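PDB 3G2M: Pcza361.24 from Amycolatopsis orientalis, which probably catalyses the transfer of a methyl group from S-adenosyl-L-methionine to a nitrogen of glycopeptide antibiotics during their biosynthesis. Local coordinates for residues V154-N162 / F186-E194. Sequence-based numbering, arbitrary orientation.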
ATOM      1  N   VAL A 154       0.864  16.123  19.246  1.00 33.27           N
ATOM      2  CA  VAL A 154       1.373  16.078  17.878  1.00 32.37           C
ATOM      3  C   VAL A 154       0.236  15.638  16.949  1.00 32.29           C
ATOM      4  O   VAL A 154      -0.446  14.658  17.225  1.00 32.21           O
ATOM      5  CB  VAL A 154       2.600  15.126  17.733  1.00 32.65           C
ATOM      6  CG1 VAL A 154       3.065  15.055  16.270  1.00 31.51           C
ATOM      7  CG2 VAL A 154       3.757  15.573  18.629  1.00 31.27           C
ATOM      8  N   VAL A 155       0.034  16.368  15.857  1.00 32.16           N
ATOM      9  CA  VAL A 155      -1.080  16.093  14.935  1.00 32.21           C
ATOM     10  C   VAL A 155      -0.619  15.897  13.487  1.00 31.80           C
ATOM     11  O   VAL A 155       0.368  16.495  13.046  1.00 31.23           O
ATOM     12  CB  VAL A 155      -2.218  17.182  15.004  1.00 32.42           C
ATOM     13  CG1 VAL A 155      -2.816  17.267  16.405  1.00 33.29           C
ATOM     14  CG2 VAL A 155      -1.724  18.542  14.572  1.00 34.21           C
ATOM     15  N   ILE A 156      -1.336  15.040  12.759  1.00 30.83           N
ATOM     16  CA  ILE A 156      -1.094  14.851  11.332  1.00 29.99           C
ATOM     17  C   ILE A 156      -2.415  14.601  10.601  1.00 30.23           C
ATOM     18  O   ILE A 156      -3.290  13.892  11.101  1.00 29.81           O
ATOM     19  CB  ILE A 156      -0.041  13.723  11.052  1.00 29.81           C
ATOM     20  CG1 ILE A 156       0.439  13.760   9.593  1.00 29.85           C
ATOM     21  CG2 ILE A 156      -0.568  12.329  11.436  1.00 29.54           C
ATOM     22  CD1 ILE A 156       1.644  12.871   9.327  1.00 29.38           C
ATOM     23  N   SER A 157      -2.547  15.202   9.425  1.00 29.85           N
ATOM     24  CA  SER A 157      -3.766  15.097   8.639  1.00 30.80           C
ATOM     25  C   SER A 157      -3.715  13.913   7.677  1.00 30.49           C
ATOM     26  O   SER A 157      -2.633  13.512   7.230  1.00 30.43           O
ATOM     27  CB  SER A 157      -4.007  16.402   7.876  1.00 30.83           C
ATOM     28  OG  SER A 157      -5.298  16.417   7.286  1.00 34.31           O
ATOM     29  N   SER A 158      -4.891  13.368   7.357  1.00 29.99           N
ATOM     30  CA  SER A 158      -5.011  12.220   6.449  1.00 29.75           C
ATOM     31  C   SER A 158      -4.187  12.339   5.168  1.00 29.67           C
ATOM     32  O   SER A 158      -3.496  11.399   4.786  1.00 30.03           O
ATOM     33  CB  SER A 158      -6.477  11.994   6.069  1.00 29.28           C
ATOM     34  OG  SER A 158      -6.581  10.834   5.265  1.00 29.53           O
ATOM     35  N   GLY A 159      -4.280  13.487   4.497  1.00 29.78           N
ATOM     36  CA  GLY A 159      -3.599  13.691   3.219  1.00 29.76           C
ATOM     37  C   GLY A 159      -2.097  13.481   3.304  1.00 29.89           C
ATOM     38  O   GLY A 159      -1.474  12.933   2.379  1.00 30.35           O
ATOM     39  N   SER A 160      -1.526  13.899   4.427  1.00 29.40           N
ATOM     40  CA  SER A 160      -0.085  13.858   4.655  1.00 29.20           C
ATOM     41  C   SER A 160       0.453  12.462   4.950  1.00 28.96           C
ATOM     42  O   SER A 160       1.427  12.032   4.339  1.00 28.62           O
ATOM     43  CB  SER A 160       0.254  14.783   5.821  1.00 29.16           C
ATOM     44  OG  SER A 160      -0.268  16.074   5.573  1.00 29.27           O
ATOM     45  N   ILE A 161      -0.153  11.764   5.911  1.00 28.76           N
ATOM     46  CA  ILE A 161       0.313  10.405   6.241  1.00 28.65           C
ATOM     47  C   ILE A 161       0.155   9.465   5.038  1.00 28.58           C
ATOM     48  O   ILE A 161       1.008   8.622   4.787  1.00 28.10           O
ATOM     49  CB  ILE A 161      -0.351   9.826   7.531  1.00 28.61           C
ATOM     50  CG1 ILE A 161       0.242   8.432   7.861  1.00 29.50           C
ATOM     51  CG2 ILE A 161      -1.877   9.794   7.397  1.00 29.07           C
ATOM     52  CD1 ILE A 161      -0.074   7.898   9.260  1.00 28.69           C
ATOM     53  N   ASN A 162      -0.916   9.644   4.269  1.00 28.86           N
ATOM     54  CA  ASN A 162      -1.139   8.824   3.074  1.00 29.14           C
ATOM     55  C   ASN A 162      -0.116   9.051   1.955  1.00 29.56           C
ATOM     56  O   ASN A 162      -0.024   8.252   1.029  1.00 29.52           O
ATOM     57  CB  ASN A 162      -2.577   8.987   2.550  1.00 28.65           C
ATOM     58  CG  ASN A 162      -3.565   8.058   3.256  1.00 29.50           C
ATOM     59  OD1 ASN A 162      -3.549   6.845   3.043  1.00 28.37           O
ATOM     60  ND2 ASN A 162      -4.439   8.629   4.084  1.00 27.95           N
ATOM     61  N   PHE A 186      -0.681  11.727  20.281  1.00 34.41           N
ATOM     62  CA  PHE A 186      -0.516  11.769  18.838  1.00 33.56           C
ATOM     63  C   PHE A 186      -1.900  11.630  18.221  1.00 33.24           C
ATOM     64  O   PHE A 186      -2.567  10.612  18.403  1.00 33.29           O
ATOM     65  CB  PHE A 186       0.403  10.618  18.396  1.00 33.48           C
ATOM     66  CG  PHE A 186       0.708  10.590  16.917  1.00 32.88           C
ATOM     67  CD1 PHE A 186       0.622  11.744  16.130  1.00 32.58           C
ATOM     68  CD2 PHE A 186       1.133   9.402  16.316  1.00 33.00           C
ATOM     69  CE1 PHE A 186       0.917  11.707  14.772  1.00 31.42           C
ATOM     70  CE2 PHE A 186       1.445   9.359  14.953  1.00 32.78           C
ATOM     71  CZ  PHE A 186       1.333  10.503  14.182  1.00 32.54           C
ATOM     72  N   LEU A 187      -2.342  12.667  17.517  1.00 32.84           N
ATOM     73  CA  LEU A 187      -3.665  12.663  16.896  1.00 32.89           C
ATOM     74  C   LEU A 187      -3.533  12.593  15.393  1.00 32.24           C
ATOM     75  O   LEU A 187      -2.750  13.335  14.801  1.00 31.63           O
ATOM     76  CB  LEU A 187      -4.467  13.918  17.267  1.00 32.86           C
ATOM     77  CG  LEU A 187      -4.965  14.229  18.686  1.00 35.04           C
ATOM     78  CD1 LEU A 187      -5.991  13.235  19.163  1.00 36.83           C
ATOM     79  CD2 LEU A 187      -3.851  14.344  19.699  1.00 37.28           C
ATOM     80  N   LEU A 188      -4.309  11.705  14.781  1.00 31.81           N
ATOM     81  CA  LEU A 188      -4.310  11.558  13.331  1.00 31.53           C
ATOM     82  C   LEU A 188      -5.737  11.595  12.788  1.00 31.60           C
ATOM     83  O   LEU A 188      -6.648  11.042  13.396  1.00 31.99           O
ATOM     84  CB  LEU A 188      -3.658  10.229  12.914  1.00 31.36           C
ATOM     85  CG  LEU A 188      -2.356   9.714  13.534  1.00 31.25           C
ATOM     86  CD1 LEU A 188      -2.625   8.908  14.798  1.00 29.78           C
ATOM     87  CD2 LEU A 188      -1.628   8.828  12.510  1.00 31.08           C
ATOM     88  N   SER A 189      -5.932  12.266  11.659  1.00 31.88           N
ATOM     89  CA  SER A 189      -7.144  12.063  10.879  1.00 31.31           C
ATOM     90  C   SER A 189      -6.806  11.126   9.730  1.00 31.62           C
ATOM     91  O   SER A 189      -5.687  11.159   9.210  1.00 31.58           O
ATOM     92  CB  SER A 189      -7.714  13.377  10.360  1.00 31.79           C
ATOM     93  OG  SER A 189      -6.876  13.957   9.379  1.00 31.60           O
ATOM     94  N   LEU A 190      -7.763  10.278   9.357  1.00 31.19           N
ATOM     95  CA  LEU A 190      -7.565   9.287   8.302  1.00 31.68           C
ATOM     96  C   LEU A 190      -8.848   9.143   7.512  1.00 31.66           C
ATOM     97  O   LEU A 190      -9.885   8.812   8.086  1.00 32.01           O
ATOM     98  CB  LEU A 190      -7.192   7.917   8.893  1.00 31.22           C
ATOM     99  CG  LEU A 190      -5.924   7.825   9.766  1.00 32.55           C
ATOM    100  CD1 LEU A 190      -5.895   6.536  10.575  1.00 32.12           C
ATOM    101  CD2 LEU A 190      -4.669   7.963   8.932  1.00 32.48           C
ATOM    102  N   ALA A 191      -8.768   9.379   6.206  1.00 31.99           N
ATOM    103  CA  ALA A 191      -9.904   9.168   5.308  1.00 33.15           C
ATOM    104  C   ALA A 191     -10.324   7.696   5.299  1.00 33.93           C
ATOM    105  O   ALA A 191      -9.471   6.802   5.307  1.00 33.57           O
ATOM    106  CB  ALA A 191      -9.566   9.638   3.907  1.00 33.04           C
HETATM  107  N   MSE A 192     -11.639   7.467   5.279  1.00 34.70           N
HETATM  108  CA  MSE A 192     -12.229   6.136   5.412  1.00 36.65           C
HETATM  109  C   MSE A 192     -13.143   5.863   4.220  1.00 35.73           C
HETATM  110  O   MSE A 192     -14.216   6.459   4.101  1.00 35.30           O
HETATM  111  CB  MSE A 192     -13.008   6.013   6.738  1.00 36.28           C
HETATM  112  CG  MSE A 192     -13.706   4.651   6.986  1.00 38.09           C
HETATM  113 SE   MSE A 192     -14.757   4.559   8.669  1.00 42.63          SE
HETATM  114  CE  MSE A 192     -16.122   5.869   8.228  1.00 41.23           C
ATOM    115  N   SER A 193     -12.706   4.960   3.344  1.00 35.50           N
ATOM    116  CA  SER A 193     -13.469   4.584   2.153  1.00 35.51           C
ATOM    117  C   SER A 193     -14.680   3.741   2.526  1.00 36.07           C
ATOM    118  O   SER A 193     -14.795   3.278   3.664  1.00 35.43           O
ATOM    119  CB  SER A 193     -12.593   3.778   1.199  1.00 35.45           C
ATOM    120  OG  SER A 193     -12.315   2.502   1.746  1.00 33.52           O
ATOM    121  N   GLU A 194     -15.569   3.528   1.559  1.00 37.05           N
ATOM    122  CA  GLU A 194     -16.709   2.637   1.764  1.00 38.94           C
ATOM    123  C   GLU A 194     -16.249   1.225   2.146  1.00 39.20           C
ATOM    124  O   GLU A 194     -16.791   0.636   3.076  1.00 39.10           O
ATOM    125  CB  GLU A 194     -17.625   2.604   0.535  1.00 38.52           C
ATOM    126  CG  GLU A 194     -19.012   2.047   0.836  1.00 40.62           C
ATOM    127  CD  GLU A 194     -19.904   1.918  -0.393  1.00 40.77           C
ATOM    128  OE1 GLU A 194     -19.672   2.628  -1.401  1.00 43.74           O
ATOM    129  OE2 GLU A 194     -20.848   1.100  -0.342  1.00 43.60           O
TER
HETATM  130  O   HOH W   1      -6.491   6.981   5.174  1.00 25.02           O
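Two groups grip Ser-189 OG: the backbone N-H of Ser-158, which it accepts at 2.9 Å, and Glu-71 OE2, to which it is hydrogen-bonded. The junction it serves lies at the C-terminal ends of two neighbouring parallel strands of a Rossmann-like methyltransferase sheet, where 154-156 gives way to the short helix 158-161 while 186-191 runs on. It shows how serines can replace strand pairing once two neighbours part. Upstream the pairing is regular, with Leu-187 N giving a nearly straight bond to Val-154 O (2.8 Å, 168°), Leu-187 O receiving Ile-156 N, and Ile-156 O receiving Ser-189 N. Beyond Ser-189 N the side chain of Ser-158 takes over: OG, turned away from its own backbone N (chi1 -176°), reaches across to accept Ala-191 N at 2.8 Å. Ser-157, between strand and helix, belongs to the S-adenosyl-L-methionine site, which is unoccupied by that ligand in this chain; its OG shares Glu-71 with Ser-189, so one carboxylate links the S-adenosyl-L-methionine-binding turn at Ser-157 to strand 186-191. On the sheet face covered by helix 166-179, Ile-156 CG2 packs against Phe-186 CE1 (3.7 Å) and Leu-188 CG, while Leu-188 CG also lies over one face of the Phe-186 ring, offset toward the rim. Ile-161 straddles two leucines, its CD1 meeting Leu-188 CD2 and its CG2 meeting Leu-190 CD2. A water closes the far end, accepting from Asn-162 ND2 at 2.8 Å and donating to Ala-191 O at 3.0 Å.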